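Local coordinates for trypsin-resistant surface T6 protein (Streptococcus pyogenes serotype M6, PDB 4P0D) that forms the shaft of the streptococcal surface pilus as its backbone pilin, probably being polymerised and attached to the cell wall by sortases, at residues Asn14-Pro19 / Ile81-Ala86; Ile26-Val30 / Phe41-Val47; Gly106-Pro111 / Tyr284-Thr289; Thr318-Arg324 / Tyr359-Val365; Lys416-Ser421 / Tyr448-Thr452. The protein carries 1 engineered substitution. One frame throughout, in Å; residues are numbered along the deposited sequence.

Interaction 1. Residues Asn14-Pro19 / Ile81-Ala86. With CA (calcium ion), chain E.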
# COMPACT_ATOMS: atom_id res chain seq x y z
N ASN A 14 -25.14 -18.24 -3.73
CA ASN A 14 -23.84 -17.65 -4.04
C ASN A 14 -23.43 -16.55 -3.07
O ASN A 14 -22.84 -15.54 -3.47
CB ASN A 14 -23.78 -17.12 -5.49
CG ASN A 14 -22.35 -16.96 -5.99
OD1 ASN A 14 -21.50 -17.80 -5.69
ND2 ASN A 14 -22.07 -15.88 -6.74
N ILE A 15 -23.69 -16.77 -1.79
CA ILE A 15 -23.33 -15.83 -0.76
C ILE A 15 -21.93 -16.17 -0.25
O ILE A 15 -21.72 -17.20 0.39
CB ILE A 15 -24.33 -15.83 0.41
CG1 ILE A 15 -25.74 -15.55 -0.11
CG2 ILE A 15 -23.95 -14.79 1.46
CD1 ILE A 15 -26.80 -15.40 0.96
N GLU A 16 -20.97 -15.29 -0.56
CA GLU A 16 -19.59 -15.48 -0.18
C GLU A 16 -19.18 -14.41 0.81
O GLU A 16 -19.70 -13.30 0.80
CB GLU A 16 -18.70 -15.39 -1.42
CG GLU A 16 -18.82 -16.55 -2.40
CD GLU A 16 -18.20 -16.21 -3.76
OE1 GLU A 16 -18.74 -15.36 -4.51
OE2 GLU A 16 -17.16 -16.79 -4.07
N GLY A 17 -18.25 -14.74 1.68
CA GLY A 17 -17.67 -13.75 2.55
C GLY A 17 -18.47 -13.42 3.78
O GLY A 17 -18.08 -12.54 4.51
N GLY A 18 -19.55 -14.16 4.02
CA GLY A 18 -20.35 -13.99 5.23
C GLY A 18 -20.92 -12.60 5.51
O GLY A 18 -20.70 -12.04 6.58
N PRO A 19 -21.69 -12.06 4.56
CA PRO A 19 -22.29 -10.75 4.78
C PRO A 19 -23.53 -10.82 5.67
O PRO A 19 -24.03 -11.89 5.97
CB PRO A 19 -22.68 -10.32 3.37
CG PRO A 19 -23.06 -11.61 2.72
CD PRO A 19 -22.09 -12.62 3.25
N ILE A 81 -27.59 -16.61 7.25
CA ILE A 81 -26.96 -17.33 6.16
C ILE A 81 -26.37 -18.66 6.64
O ILE A 81 -26.06 -18.83 7.83
CB ILE A 81 -25.84 -16.50 5.47
CG1 ILE A 81 -24.70 -16.19 6.43
CG2 ILE A 81 -26.42 -15.20 4.91
CD1 ILE A 81 -23.59 -15.42 5.78
N SER A 82 -26.21 -19.59 5.70
CA SER A 82 -25.42 -20.79 5.95
C SER A 82 -25.01 -21.42 4.64
O SER A 82 -25.80 -21.51 3.71
CB SER A 82 -26.21 -21.79 6.78
OG SER A 82 -27.48 -21.95 6.21
N ASN A 83 -23.75 -21.85 4.57
CA ASN A 83 -23.29 -22.65 3.44
C ASN A 83 -23.60 -21.97 2.09
O ASN A 83 -23.94 -22.64 1.12
CB ASN A 83 -23.93 -24.05 3.51
CG ASN A 83 -23.20 -25.09 2.66
OD1 ASN A 83 -21.98 -25.17 2.64
ND2 ASN A 83 -23.97 -25.91 1.94
N GLY A 84 -23.52 -20.64 2.05
CA GLY A 84 -23.67 -19.91 0.80
C GLY A 84 -25.10 -19.54 0.38
O GLY A 84 -25.30 -19.01 -0.71
N THR A 85 -26.08 -19.82 1.23
CA THR A 85 -27.45 -19.51 0.89
C THR A 85 -28.20 -18.86 2.05
O THR A 85 -27.84 -19.00 3.22
CB THR A 85 -28.23 -20.76 0.42
OG1 THR A 85 -28.51 -21.59 1.54
CG2 THR A 85 -27.45 -21.55 -0.61
N ALA A 86 -29.24 -18.12 1.71
CA ALA A 86 -30.13 -17.55 2.73
C ALA A 86 -31.55 -17.81 2.29
O ALA A 86 -31.84 -17.71 1.08
CB ALA A 86 -29.88 -16.07 2.88
CA CA E . -28.36 -21.54 4.09
O HOH W 1 -28.69 -24.42 4.14
O HOH W 2 -30.64 -21.31 4.64
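Ile15 and Gly84 meet backbone to backbone where two loops of the N-terminal Ig-like domain touch: Ile15 N donates to Gly84 O at 3.0 Å. Gly84 CA in turn leans on Ile15 O, an approach helped by the absence of a side chain. Ile15 has CG1 beside its backbone N (chi1 -56°) and an extended end, which carries CD1 to Ala86 CB at 3.7 Å and to CG2 of Ile81. The longer branch of Ile81 goes to the other loop's far end, its CD1 resting 3.6 Å from Gly18 CA and packing against Pro19 CD. Behind the contact, Ser82-Thr85 is a type I' turn, in which Asn83 and Gly84 readily adopt the positive phi required. In both Ser82 (chi1 49°) and Thr85 (chi1 73°) the hydroxyl lies between the backbone N and the carbonyl carbon, and from there each residue chelates one calcium ion through two oxygens. Ser82 OG binds the calcium at 2.3 Å and Ser82 O at 2.6 Å; Thr85 OG1 follows at 2.5 Å and Thr85 O at 2.7 Å. Two waters join these hydroxyl and carbonyl oxygens; usually neutral, set by the turn and two torsions, they suit a hard cation without a carboxylate.

Interaction 2. Residues Ile26-Val30 / Phe41-Val47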
# COMPACT_ATOMS: atom_id res chain seq x y z
N ILE A 26 -40.84 -3.59 0.14
CA ILE A 26 -41.22 -2.43 -0.66
C ILE A 26 -42.58 -2.58 -1.35
O ILE A 26 -43.08 -1.62 -1.94
CB ILE A 26 -40.17 -2.12 -1.75
CG1 ILE A 26 -39.92 -3.35 -2.62
CG2 ILE A 26 -38.88 -1.66 -1.10
CD1 ILE A 26 -39.39 -3.03 -4.01
N GLY A 27 -43.15 -3.79 -1.30
CA GLY A 27 -44.45 -4.08 -1.94
C GLY A 27 -45.29 -4.98 -1.05
O GLY A 27 -44.88 -6.11 -0.74
N GLU A 28 -46.44 -4.46 -0.61
CA GLU A 28 -47.43 -5.22 0.16
C GLU A 28 -48.45 -5.85 -0.78
O GLU A 28 -49.00 -5.18 -1.67
CB GLU A 28 -48.19 -4.33 1.16
CG GLU A 28 -47.44 -4.02 2.44
CD GLU A 28 -48.25 -3.23 3.47
OE1 GLU A 28 -49.23 -2.53 3.10
OE2 GLU A 28 -47.90 -3.28 4.67
N GLY A 29 -48.70 -7.14 -0.58
CA GLY A 29 -49.79 -7.82 -1.29
C GLY A 29 -51.14 -7.37 -0.73
O GLY A 29 -51.37 -7.48 0.48
N VAL A 30 -52.02 -6.87 -1.60
CA VAL A 30 -53.35 -6.44 -1.17
C VAL A 30 -54.37 -7.53 -1.49
O VAL A 30 -54.53 -7.92 -2.65
CB VAL A 30 -53.80 -5.12 -1.83
CG1 VAL A 30 -55.08 -4.59 -1.17
CG2 VAL A 30 -52.71 -4.08 -1.74
N PHE A 41 -50.42 -5.41 -5.77
CA PHE A 41 -49.38 -4.94 -4.87
C PHE A 41 -49.51 -3.46 -4.57
O PHE A 41 -49.68 -2.68 -5.49
CB PHE A 41 -48.02 -5.16 -5.49
CG PHE A 41 -47.63 -6.59 -5.53
CD1 PHE A 41 -47.37 -7.27 -4.35
CD2 PHE A 41 -47.53 -7.26 -6.73
CE1 PHE A 41 -47.02 -8.61 -4.38
CE2 PHE A 41 -47.17 -8.59 -6.77
CZ PHE A 41 -46.92 -9.27 -5.59
N LYS A 42 -49.42 -3.10 -3.29
CA LYS A 42 -49.23 -1.72 -2.89
C LYS A 42 -47.76 -1.46 -2.57
O LYS A 42 -47.19 -2.06 -1.66
CB LYS A 42 -50.08 -1.39 -1.66
CG LYS A 42 -49.81 0.01 -1.11
CD LYS A 42 -50.89 0.51 -0.16
CE LYS A 42 -50.62 0.13 1.29
NZ LYS A 42 -50.94 1.25 2.23
N TYR A 43 -47.16 -0.53 -3.31
CA TYR A 43 -45.74 -0.23 -3.18
C TYR A 43 -45.51 0.97 -2.29
O TYR A 43 -46.32 1.89 -2.28
CB TYR A 43 -45.16 0.04 -4.57
CG TYR A 43 -45.13 -1.18 -5.44
CD1 TYR A 43 -44.21 -2.20 -5.20
CD2 TYR A 43 -46.02 -1.33 -6.49
CE1 TYR A 43 -44.17 -3.32 -5.99
CE2 TYR A 43 -45.99 -2.46 -7.29
CZ TYR A 43 -45.06 -3.45 -7.03
OH TYR A 43 -45.00 -4.59 -7.82
N ALA A 44 -44.40 0.99 -1.57
CA ALA A 44 -44.05 2.12 -0.72
C ALA A 44 -43.94 3.40 -1.55
O ALA A 44 -43.57 3.35 -2.74
CB ALA A 44 -42.75 1.85 0.02
N GLU A 45 -44.30 4.53 -0.94
CA GLU A 45 -44.26 5.84 -1.59
C GLU A 45 -42.84 6.10 -2.01
O GLU A 45 -41.93 5.92 -1.19
CB GLU A 45 -44.71 6.96 -0.64
N GLY A 46 -42.65 6.48 -3.27
CA GLY A 46 -41.32 6.76 -3.83
C GLY A 46 -40.76 5.60 -4.64
O GLY A 46 -39.78 5.76 -5.38
N VAL A 47 -41.36 4.42 -4.50
CA VAL A 47 -40.94 3.27 -5.27
C VAL A 47 -41.50 3.39 -6.67
O VAL A 47 -42.71 3.57 -6.85
CB VAL A 47 -41.39 1.93 -4.64
CG1 VAL A 47 -41.06 0.77 -5.57
CG2 VAL A 47 -40.72 1.73 -3.30
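Glu28 and Lys42 form the central hydrogen-bonded pair of an antiparallel beta hairpin, strands 20-31 and 38-43 of the Ig-like domain. Glu28 N donates to Lys42 O, and Lys42 N returns a bond to Glu28 O, both at 2.7 Å; Ala44 N to Ile26 O continues the pairing. Their side chains run alongside each other on one face, where Lys42 bends at chi3 (89°) and brings CE to 3.5 Å from Glu28 OE1. The charged ends, OE1 and NZ, stay 4.2 Å apart, too far for a salt bridge, though the attraction probably still favours this alignment. Val30 CG2 adds an apolar touch on Lys42 CB.

The other face belongs to glycines and aromatics. Gly27 sits across from Tyr43 and Gly29 across from Phe41 in non-hydrogen-bonded pairs, and glycine suits position 27 because Tyr43 CD1 lies only 3.8 Å from Gly27 CA. Further out, Ile26 and Gly27 both face Val95, a classic beta bulge, while Phe38 meets Phe41 edge-to-face. A type II turn, Ala44-Val47, with Gly46 at the positive phi that glycine tolerates, returns Val47 CG2 to Ile26 CB at 4.2 Å. At the edge of the Tyr43 ring, near its plane, Ile26 O lies 3.5 Å from CD1.

Interaction 3. Residues Gly106-Pro111 / Tyr284-Thr289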
# COMPACT_ATOMS: atom_id res chain seq x y z
N GLY A 106 -14.25 -8.47 2.25
CA GLY A 106 -14.14 -7.21 1.50
C GLY A 106 -14.96 -7.13 0.23
O GLY A 106 -14.89 -6.14 -0.50
N ARG A 107 -15.76 -8.15 -0.08
CA ARG A 107 -16.51 -8.09 -1.31
C ARG A 107 -17.69 -7.14 -1.21
O ARG A 107 -18.17 -6.80 -0.13
CB ARG A 107 -16.94 -9.48 -1.80
CG ARG A 107 -18.06 -10.17 -1.07
CD ARG A 107 -18.29 -11.56 -1.67
NE ARG A 107 -17.04 -12.28 -1.82
CZ ARG A 107 -16.44 -12.64 -2.96
NH1 ARG A 107 -16.96 -12.42 -4.17
NH2 ARG A 107 -15.28 -13.25 -2.86
N THR A 108 -18.14 -6.72 -2.38
CA THR A 108 -19.26 -5.79 -2.51
C THR A 108 -20.28 -6.40 -3.45
O THR A 108 -19.91 -6.99 -4.48
CB THR A 108 -18.81 -4.38 -2.98
OG1 THR A 108 -19.95 -3.53 -3.08
CG2 THR A 108 -18.12 -4.42 -4.32
N TYR A 109 -21.56 -6.26 -3.09
CA TYR A 109 -22.67 -6.96 -3.72
C TYR A 109 -23.60 -5.99 -4.43
O TYR A 109 -23.77 -4.86 -3.98
CB TYR A 109 -23.51 -7.68 -2.64
CG TYR A 109 -22.98 -9.01 -2.18
CD1 TYR A 109 -23.38 -10.19 -2.79
CD2 TYR A 109 -22.10 -9.11 -1.09
CE1 TYR A 109 -22.92 -11.43 -2.36
CE2 TYR A 109 -21.63 -10.35 -0.66
CZ TYR A 109 -22.05 -11.49 -1.29
OH TYR A 109 -21.60 -12.74 -0.85
N ASN A 110 -24.21 -6.44 -5.53
CA ASN A 110 -25.32 -5.73 -6.12
C ASN A 110 -26.57 -5.97 -5.27
O ASN A 110 -26.65 -6.99 -4.56
CB ASN A 110 -25.61 -6.20 -7.55
CG ASN A 110 -24.47 -5.94 -8.53
OD1 ASN A 110 -23.55 -5.13 -8.30
ND2 ASN A 110 -24.53 -6.63 -9.64
N PRO A 111 -27.55 -5.06 -5.36
CA PRO A 111 -28.89 -5.24 -4.74
C PRO A 111 -29.68 -6.38 -5.38
O PRO A 111 -29.43 -6.71 -6.53
CB PRO A 111 -29.60 -3.92 -5.01
CG PRO A 111 -28.59 -3.00 -5.59
CD PRO A 111 -27.47 -3.81 -6.14
N TYR A 284 -12.76 1.48 -1.45
CA TYR A 284 -13.93 1.39 -2.32
C TYR A 284 -15.17 1.22 -1.43
O TYR A 284 -15.05 1.12 -0.20
CB TYR A 284 -13.78 0.22 -3.32
CG TYR A 284 -13.52 -1.10 -2.61
CD1 TYR A 284 -12.22 -1.49 -2.29
CD2 TYR A 284 -14.58 -1.94 -2.23
CE1 TYR A 284 -11.98 -2.68 -1.61
CE2 TYR A 284 -14.34 -3.12 -1.54
CZ TYR A 284 -13.05 -3.49 -1.24
OH TYR A 284 -12.80 -4.68 -0.56
N SER A 285 -16.36 1.22 -2.04
CA SER A 285 -17.59 1.01 -1.28
C SER A 285 -18.02 -0.45 -1.26
O SER A 285 -18.08 -1.09 -2.29
CB SER A 285 -18.76 1.83 -1.80
OG SER A 285 -19.92 1.52 -1.01
N ASN A 286 -18.33 -0.96 -0.07
CA ASN A 286 -18.98 -2.28 0.06
C ASN A 286 -20.48 -2.17 0.37
O ASN A 286 -21.12 -3.15 0.77
CB ASN A 286 -18.24 -3.18 1.06
CG ASN A 286 -18.28 -2.66 2.49
OD1 ASN A 286 -18.69 -1.52 2.76
ND2 ASN A 286 -17.86 -3.50 3.42
N ASN A 287 -21.03 -0.98 0.17
CA ASN A 287 -22.46 -0.73 0.30
C ASN A 287 -22.77 0.43 -0.62
O ASN A 287 -23.05 1.54 -0.17
CB ASN A 287 -22.79 -0.41 1.76
CG ASN A 287 -24.28 -0.50 2.06
OD1 ASN A 287 -25.11 -0.82 1.20
ND2 ASN A 287 -24.62 -0.18 3.29
N PRO A 288 -22.68 0.18 -1.94
CA PRO A 288 -22.66 1.30 -2.87
C PRO A 288 -23.98 2.07 -3.02
O PRO A 288 -24.00 3.12 -3.68
CB PRO A 288 -22.28 0.63 -4.21
CG PRO A 288 -21.67 -0.69 -3.83
CD PRO A 288 -22.52 -1.09 -2.66
N THR A 289 -25.07 1.55 -2.46
CA THR A 289 -26.35 2.27 -2.51
C THR A 289 -26.54 3.15 -1.27
O THR A 289 -27.60 3.71 -1.07
CB THR A 289 -27.56 1.33 -2.73
OG1 THR A 289 -27.75 0.48 -1.58
CG2 THR A 289 -27.36 0.50 -3.96
O HOH W 3 -22.11 -5.35 -0.16
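Tyr284 OH donates to Gly106 O at 2.6 Å, the shortest polar link across the contact. The carbonyl oxygen lies in the plane of the tyrosine ring, at its edge, and also comes within 3.2 Å of CE2. The phenol reaches it because CG of Tyr284 stands between the backbone N and the carbonyl carbon (chi1 55°), which turns the ring toward the neighbouring loop. Gly106 fits here doubly: its backbone angles call for glycine, and the phenolic oxygen lies close against it.

Thr108, the most deeply engaged residue of its segment, points its side chain across the gap. Its hydroxyl swings away from its own N (chi1 180°), leaving OG1 3.2 Å from Ser285 O and 3.4 Å from Pro288 CG, so the small branched side chain meets both a carbonyl oxygen and the methylene edge of a proline. One water spans the backbones next to it, accepting from Tyr109 N at 3.1 Å and donating to Asn286 O at 2.6 Å.

These residues join two domains: strand 108-116 belongs to the N-terminal Ig-like domain, and Tyr284 and Ser285 end strand 276-285 of the Cna-B-like domain that follows. As the chain leaves that strand, Ser285 OG accepts from Asn287 N at 3.0 Å, an ST turn, and is also hydrogen-bonded to Gly306 O. The Pro288 ring crosses the Thr108 side chain at a slant, with CG and CD facing OG1. Beyond it Pro111 CG meets Thr289 CG2 at 4.1 Å, and the same two side chains touch helix 56-68, Pro111 at Ile59 and Thr289 at Ala63.

Interaction 4. Residues Thr318-Arg324 / Tyr359-Val365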
# COMPACT_ATOMS: atom_id res chain seq x y z
N THR A 318 17.90 -2.59 5.00
CA THR A 318 19.29 -2.16 4.85
C THR A 318 20.09 -2.72 6.02
O THR A 318 19.51 -3.04 7.08
CB THR A 318 19.46 -0.62 4.86
OG1 THR A 318 19.26 -0.11 6.19
CG2 THR A 318 18.47 0.05 3.96
N TYR A 319 21.40 -2.80 5.84
CA TYR A 319 22.33 -3.21 6.88
C TYR A 319 23.43 -2.16 7.01
O TYR A 319 23.56 -1.26 6.18
CB TYR A 319 22.99 -4.55 6.51
CG TYR A 319 21.99 -5.60 6.04
CD1 TYR A 319 21.05 -6.13 6.93
CD2 TYR A 319 21.96 -6.02 4.71
CE1 TYR A 319 20.12 -7.07 6.51
CE2 TYR A 319 21.03 -6.97 4.29
CZ TYR A 319 20.11 -7.49 5.19
OH TYR A 319 19.18 -8.42 4.76
N GLN A 320 24.24 -2.32 8.05
CA GLN A 320 25.39 -1.45 8.22
C GLN A 320 26.61 -2.28 8.57
O GLN A 320 26.50 -3.33 9.20
CB GLN A 320 25.12 -0.36 9.24
CG GLN A 320 24.71 -0.86 10.61
CD GLN A 320 24.18 0.25 11.50
OE1 GLN A 320 23.78 1.32 11.03
NE2 GLN A 320 24.16 -0.01 12.79
N ILE A 321 27.76 -1.80 8.10
CA ILE A 321 29.02 -2.48 8.32
C ILE A 321 29.76 -1.83 9.48
O ILE A 321 29.86 -0.61 9.55
CB ILE A 321 29.89 -2.44 7.05
CG1 ILE A 321 29.14 -3.08 5.88
CG2 ILE A 321 31.22 -3.17 7.28
CD1 ILE A 321 29.84 -2.95 4.56
N ALA A 322 30.31 -2.67 10.35
CA ALA A 322 31.05 -2.23 11.52
C ALA A 322 32.33 -3.05 11.64
O ALA A 322 32.40 -4.19 11.17
CB ALA A 322 30.20 -2.40 12.78
N PHE A 323 33.35 -2.47 12.25
CA PHE A 323 34.60 -3.17 12.49
C PHE A 323 35.33 -2.51 13.66
O PHE A 323 34.97 -1.43 14.10
CB PHE A 323 35.48 -3.14 11.24
CG PHE A 323 35.87 -1.75 10.79
CD1 PHE A 323 36.96 -1.11 11.35
CD2 PHE A 323 35.14 -1.08 9.81
CE1 PHE A 323 37.33 0.16 10.94
CE2 PHE A 323 35.50 0.18 9.38
CZ PHE A 323 36.59 0.81 9.96
N ARG A 324 36.35 -3.19 14.17
CA ARG A 324 37.14 -2.63 15.24
C ARG A 324 38.60 -2.55 14.83
O ARG A 324 39.15 -3.48 14.23
CB ARG A 324 36.97 -3.43 16.52
CG ARG A 324 37.48 -2.70 17.75
CD ARG A 324 37.39 -3.58 18.98
NE ARG A 324 37.25 -2.76 20.18
CZ ARG A 324 37.23 -3.24 21.42
NH1 ARG A 324 37.34 -4.56 21.65
NH2 ARG A 324 37.09 -2.41 22.45
N TYR A 359 35.84 1.30 17.36
CA TYR A 359 34.71 0.91 16.51
C TYR A 359 34.36 1.97 15.49
O TYR A 359 34.47 3.16 15.78
CB TYR A 359 33.45 0.60 17.37
CG TYR A 359 33.48 -0.74 18.08
CD1 TYR A 359 33.47 -1.92 17.37
CD2 TYR A 359 33.51 -0.82 19.48
CE1 TYR A 359 33.51 -3.15 18.00
CE2 TYR A 359 33.52 -2.05 20.13
CZ TYR A 359 33.53 -3.21 19.38
OH TYR A 359 33.58 -4.45 19.98
N ALA A 360 33.92 1.53 14.31
CA ALA A 360 33.36 2.40 13.28
C ALA A 360 32.12 1.73 12.66
O ALA A 360 32.04 0.51 12.62
CB ALA A 360 34.40 2.70 12.22
N ILE A 361 31.17 2.53 12.17
CA ILE A 361 30.00 1.99 11.48
C ILE A 361 29.72 2.77 10.20
O ILE A 361 29.83 3.99 10.16
CB ILE A 361 28.74 2.01 12.37
CG1 ILE A 361 28.94 1.14 13.62
CG2 ILE A 361 27.53 1.49 11.61
CD1 ILE A 361 27.81 1.25 14.61
N SER A 362 29.33 2.04 9.16
CA SER A 362 29.04 2.64 7.86
C SER A 362 27.61 3.16 7.79
O SER A 362 26.78 2.82 8.63
CB SER A 362 29.23 1.61 6.77
OG SER A 362 28.12 0.72 6.68
N THR A 363 27.33 3.95 6.77
CA THR A 363 25.97 4.25 6.36
C THR A 363 25.30 2.99 5.78
O THR A 363 25.94 1.94 5.64
CB THR A 363 25.96 5.36 5.29
OG1 THR A 363 26.90 5.04 4.27
CG2 THR A 363 26.30 6.71 5.91
N GLN A 364 24.03 3.11 5.40
CA GLN A 364 23.20 1.93 5.07
C GLN A 364 23.53 1.30 3.72
O GLN A 364 23.60 1.98 2.70
CB GLN A 364 21.72 2.29 5.09
CG GLN A 364 21.17 2.86 6.40
CD GLN A 364 21.28 4.37 6.49
OE1 GLN A 364 22.17 4.97 5.92
NE2 GLN A 364 20.37 4.98 7.24
N VAL A 365 23.68 -0.02 3.73
CA VAL A 365 24.09 -0.78 2.57
C VAL A 365 23.16 -1.96 2.28
O VAL A 365 22.55 -2.52 3.18
CB VAL A 365 25.54 -1.31 2.73
CG1 VAL A 365 26.49 -0.15 2.96
CG2 VAL A 365 25.67 -2.33 3.87
O HOH W 4 24.07 3.16 8.94
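An antiparallel strand pair of the prealbumin-like domain, 320-327 beside 359-361, holds this contact, with Phe323 and Ala360 as its hydrogen-bonded pair; strand 470-479 lies along the other edge of 320-327. Ala360 N donates to Phe323 O at 3.1 Å. Ala360 CB sits over one face of the Phe323 ring, 4.1 Å from its centroid, a CH-pi contact for which the small methyl is well sized. Phe339 meets the same ring edge-to-face.

On the other face Arg324 stretches over Tyr359. Its CG lies anti to the backbone N (chi1 -165°) and the chain stays extended, so that CG covers the ring, 4.2 Å from the centroid, and NE follows toward the rim, 3.8 Å from CE2. The guanidinium and ring planes are only 6° apart. Arg324 NE is also bonded to Asn357 O, which fixes its place, and Phe461 stacks on Tyr359.

Farther along, the pairing slips by one residue, and Ser362 bridges the shift: its OG accepts from Ile321 N at 2.9 Å and donates to Thr363 O at 2.7 Å. Beyond the shift, one further hydrogen-bonded pair, Tyr319 with Val365, forms, Val365 N bonding to Tyr319 O at 2.7 Å. Gln320 lays its amide carbon CD 3.6 Å from Ile361 CG2, while a water joins OE1 to Ser362 O and NE2 reaches Thr470. A serine hydroxyl thus stands in for a missing carbonyl acceptor, and the register break occurs without stranding the buried Ile321 amide.

Interaction 5. Residues Lys416-Ser421 / Tyr448-Thr452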
# COMPACT_ATOMS: atom_id res chain seq x y z
N LYS A 416 37.07 20.35 -0.89
CA LYS A 416 36.72 20.21 0.53
C LYS A 416 36.40 18.76 0.94
O LYS A 416 35.95 18.52 2.06
CB LYS A 416 35.54 21.12 0.86
CG LYS A 416 35.86 22.59 0.80
CD LYS A 416 34.71 23.41 1.36
CE LYS A 416 34.78 24.86 0.95
NZ LYS A 416 33.42 25.46 0.99
N ALA A 417 36.63 17.81 0.04
CA ALA A 417 36.49 16.40 0.36
C ALA A 417 37.58 15.98 1.36
O ALA A 417 38.76 16.30 1.17
CB ALA A 417 36.60 15.56 -0.91
N THR A 418 37.18 15.28 2.42
CA THR A 418 38.13 14.71 3.38
C THR A 418 39.06 13.74 2.68
O THR A 418 38.63 13.03 1.77
CB THR A 418 37.42 13.90 4.48
OG1 THR A 418 36.38 14.69 5.07
CG2 THR A 418 38.41 13.47 5.56
N ASP A 419 40.32 13.72 3.10
CA ASP A 419 41.31 12.75 2.60
C ASP A 419 41.47 12.76 1.08
O ASP A 419 41.74 11.72 0.47
CB ASP A 419 40.95 11.34 3.06
N ASN A 420 41.28 13.94 0.47
CA ASN A 420 41.25 14.10 -0.99
C ASN A 420 40.41 13.01 -1.68
O ASN A 420 40.80 12.48 -2.73
CB ASN A 420 42.67 14.12 -1.57
N SER A 421 39.26 12.69 -1.09
CA SER A 421 38.47 11.52 -1.46
C SER A 421 37.64 11.71 -2.72
O SER A 421 37.34 12.83 -3.13
CB SER A 421 37.52 11.15 -0.31
OG SER A 421 36.72 12.27 0.07
N TYR A 448 30.51 15.00 -2.36
CA TYR A 448 31.69 14.50 -1.63
C TYR A 448 31.39 14.49 -0.15
O TYR A 448 30.60 15.29 0.33
CB TYR A 448 32.92 15.39 -1.88
CG TYR A 448 33.18 15.58 -3.33
CD1 TYR A 448 32.55 16.60 -4.03
CD2 TYR A 448 34.01 14.71 -4.03
CE1 TYR A 448 32.75 16.77 -5.38
CE2 TYR A 448 34.22 14.86 -5.38
CZ TYR A 448 33.59 15.90 -6.06
OH TYR A 448 33.79 16.06 -7.40
N ILE A 449 32.05 13.60 0.58
CA ILE A 449 31.98 13.59 2.04
C ILE A 449 32.94 14.66 2.53
O ILE A 449 34.14 14.59 2.24
CB ILE A 449 32.35 12.21 2.62
CG1 ILE A 449 31.33 11.16 2.13
CG2 ILE A 449 32.41 12.27 4.14
CD1 ILE A 449 31.77 9.73 2.36
N GLU A 450 32.42 15.65 3.25
CA GLU A 450 33.21 16.81 3.70
C GLU A 450 33.88 16.55 5.03
O GLU A 450 35.00 17.01 5.27
CB GLU A 450 32.34 18.06 3.82
CG GLU A 450 33.16 19.33 4.05
CD GLU A 450 32.32 20.57 4.22
OE1 GLU A 450 31.19 20.46 4.75
OE2 GLU A 450 32.80 21.66 3.83
N SER A 451 33.19 15.83 5.92
CA SER A 451 33.75 15.49 7.22
C SER A 451 33.09 14.22 7.76
O SER A 451 32.02 13.82 7.30
CB SER A 451 33.53 16.64 8.20
OG SER A 451 32.15 16.83 8.47
N THR A 452 33.74 13.59 8.74
CA THR A 452 33.18 12.41 9.40
C THR A 452 33.23 12.56 10.91
O THR A 452 34.25 12.95 11.47
CB THR A 452 33.94 11.13 9.03
OG1 THR A 452 35.24 11.17 9.62
CG2 THR A 452 34.08 11.00 7.52
O HOH W 5 37.17 18.62 4.77
O HOH W 6 34.12 12.06 -0.67
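Thr418 and Glu450 cover much of the meeting between a loop and the end of a strand: 416-421 follows strand 409-411 and folds back on 445-451, the strand beside 409-411 in the same antiparallel sheet. Thr418 N donates to Ile449 O at 3.1 Å, nearly straight and in the carbonyl plane. Its hydroxyl, on the same side of the residue as that N-H (chi1 -51°), approaches the neighbouring carbonyl, with OG1 2.7 Å from Glu450 O. Threonine thus bonds to one strand carbonyl through its N-H and holds its hydroxyl close to the next.

Glu450 turns CG away from its own N (chi1 -170°) and runs extended beside Lys416, the two chains pointing the same way. Here it is the lysine methylenes that meet the acid, CD lying 3.6 Å from Glu450 OE2, whereas NZ remains 4.8 Å from that oxygen and has a weak, long ion pair with Asp413. A water donates to both Lys416 O and Glu450 O. Ala417, small enough to fit against the strand, sets CB 3.8 Å from Tyr448 CB. The loop's own turn is held at Thr418 O, which accepts from Ser421 N and OG. A second water, accepting from Ile449 N at 2.9 Å, donates to Ser421 OG at 2.7 Å.

How the interactions relate
The five contacts are spread along the elongated pilin, interaction 2 lying farthest from the chain's centre. Interactions 1 and 2 both belong to the N-terminal Ig-like domain, and along the chain 2 falls wholly between the two segments of 1; their nearest atoms are about 17 Å apart. Interaction 3 then fastens this domain to the Cna-B-like one. It touches interaction 1 directly, since Tyr109 OH bonds to Glu16 O, so the calcium-bearing loop pair abuts the domain junction. Interactions 4 and 5 lie beyond the chain's centre, with centres 18 Å apart, and strand 348-353 touches side chains of both. The centres of interactions 2 and 5 are 84 Å apart, as befits a modular rod-like subunit.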